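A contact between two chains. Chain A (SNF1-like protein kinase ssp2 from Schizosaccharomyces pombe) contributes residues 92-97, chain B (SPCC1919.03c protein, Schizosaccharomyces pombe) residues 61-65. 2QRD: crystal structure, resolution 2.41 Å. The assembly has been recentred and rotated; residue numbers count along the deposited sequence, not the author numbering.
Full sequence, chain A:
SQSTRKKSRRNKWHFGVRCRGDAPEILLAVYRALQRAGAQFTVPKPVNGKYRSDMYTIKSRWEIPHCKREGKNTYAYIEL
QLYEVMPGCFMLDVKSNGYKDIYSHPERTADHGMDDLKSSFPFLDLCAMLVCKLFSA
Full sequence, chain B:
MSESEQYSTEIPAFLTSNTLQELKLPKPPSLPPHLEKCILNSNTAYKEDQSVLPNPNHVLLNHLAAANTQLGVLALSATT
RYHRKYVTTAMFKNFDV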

# COMPACT_ATOMS: atom_id res chain seq x y z
N LEU A 92 -24.71 5.47 -9.98
CA LEU A 92 -24.63 6.61 -9.09
C LEU A 92 -23.17 7.07 -9.06
O LEU A 92 -22.31 6.42 -8.47
CB LEU A 92 -25.16 6.26 -7.71
CG LEU A 92 -25.24 7.37 -6.65
CD1 LEU A 92 -26.26 8.47 -7.07
CD2 LEU A 92 -25.61 6.72 -5.30
N ASP A 93 -22.90 8.18 -9.74
CA ASP A 93 -21.58 8.78 -9.74
C ASP A 93 -21.44 9.66 -8.47
O ASP A 93 -22.39 10.34 -8.06
CB ASP A 93 -21.33 9.53 -11.07
CG ASP A 93 -19.98 10.27 -11.11
OD1 ASP A 93 -18.90 9.60 -11.16
OD2 ASP A 93 -20.01 11.53 -11.11
N VAL A 94 -20.27 9.60 -7.82
CA VAL A 94 -20.05 10.22 -6.51
C VAL A 94 -18.66 10.85 -6.56
O VAL A 94 -17.65 10.14 -6.78
CB VAL A 94 -20.09 9.18 -5.33
CG1 VAL A 94 -19.78 9.87 -3.99
CG2 VAL A 94 -21.43 8.42 -5.25
N LYS A 95 -18.62 12.17 -6.38
CA LYS A 95 -17.38 12.91 -6.52
C LYS A 95 -17.09 13.90 -5.40
O LYS A 95 -17.99 14.52 -4.82
CB LYS A 95 -17.35 13.64 -7.87
CG LYS A 95 -18.20 14.88 -7.93
CD LYS A 95 -17.73 15.84 -9.00
CE LYS A 95 -18.96 16.53 -9.60
NZ LYS A 95 -18.76 17.95 -9.97
N SER A 96 -15.81 14.06 -5.12
CA SER A 96 -15.41 14.99 -4.08
C SER A 96 -15.38 16.41 -4.61
O SER A 96 -14.77 16.68 -5.66
CB SER A 96 -14.06 14.59 -3.48
OG SER A 96 -13.72 15.47 -2.42
N ASN A 97 -16.06 17.32 -3.90
CA ASN A 97 -15.90 18.76 -4.11
C ASN A 97 -15.05 19.44 -3.04
O ASN A 97 -15.02 20.66 -2.93
CB ASN A 97 -17.28 19.44 -4.27
CG ASN A 97 -17.88 19.23 -5.67
OD1 ASN A 97 -19.08 19.01 -5.83
ND2 ASN A 97 -17.04 19.30 -6.68
N LEU B 61 -10.81 13.00 -11.67
CA LEU B 61 -10.21 13.20 -10.37
C LEU B 61 -11.25 13.21 -9.22
O LEU B 61 -12.30 13.87 -9.30
CB LEU B 61 -9.37 14.48 -10.38
CG LEU B 61 -7.85 14.34 -10.62
CD1 LEU B 61 -7.46 13.11 -11.40
CD2 LEU B 61 -7.30 15.59 -11.27
N ASN B 62 -10.95 12.46 -8.17
CA ASN B 62 -11.82 12.29 -7.00
C ASN B 62 -13.28 11.94 -7.30
O ASN B 62 -14.19 12.39 -6.63
CB ASN B 62 -11.62 13.41 -5.97
CG ASN B 62 -10.21 13.36 -5.29
OD1 ASN B 62 -9.50 14.37 -5.24
ND2 ASN B 62 -9.80 12.18 -4.81
N HIS B 63 -13.47 11.12 -8.33
CA HIS B 63 -14.68 10.34 -8.54
C HIS B 63 -14.48 8.98 -7.91
O HIS B 63 -13.45 8.32 -8.11
CB HIS B 63 -14.98 10.18 -10.04
CG HIS B 63 -15.51 11.42 -10.68
ND1 HIS B 63 -16.85 11.58 -10.97
CD2 HIS B 63 -14.90 12.55 -11.08
CE1 HIS B 63 -17.05 12.77 -11.51
NE2 HIS B 63 -15.88 13.38 -11.58
N LEU B 64 -15.46 8.54 -7.15
CA LEU B 64 -15.41 7.23 -6.54
C LEU B 64 -15.44 6.11 -7.61
O LEU B 64 -16.32 6.10 -8.49
CB LEU B 64 -16.57 7.08 -5.54
CG LEU B 64 -16.92 5.64 -5.10
CD1 LEU B 64 -15.81 5.07 -4.21
CD2 LEU B 64 -18.26 5.57 -4.40
N ALA B 65 -14.50 5.16 -7.53
CA ALA B 65 -14.64 3.88 -8.23
C ALA B 65 -14.81 2.70 -7.22
O ALA B 65 -14.55 2.85 -6.03
CB ALA B 65 -13.46 3.65 -9.21
O HOH W 1 -18.45 8.02 -9.30
O HOH W 2 -10.91 15.51 -2.43

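His63(B) covers the most surface in this contact. Its CA-to-CB bond points sideways, but the ring comes nearer to the strand of chain A. There ND1 of His63(B) donates a hydrogen bond to OD1 of Asp93(A), 2.9 Å away, and the carboxylate oxygen lies at the ring edge, near its plane. One face of the same ring is covered by Lys95(A), whose CB sits 3.8 Å from the centroid of the His63(B) ring and only 12° off the ring normal, a CH-pi contact. The end of the Lys95(A) side chain leads away.

The backbones of Lys95(A) and His63(B) form a single beta bridge, with their CA atoms 4.2 Å apart. Two hydrogen bonds hold it. N of Leu64(B) donates to O of Val94(A) at 2.7 Å, almost straight at 177°. N of Ser96(A) donates to O of Asn62(B) at 2.8 Å.

Val94(A) adds an apolar contact, its CB 4.1 Å from CB of Leu64(B). The CA-to-CB bond of Asn62(B) points toward the chain A stretch, and its CB packs 3.7 Å from CB of Ser96(A).

Water 1 links the chains near the bridge. It accepts from N of Val94(A) at 2.8 Å and lies 3.0 Å from O of Leu64(B).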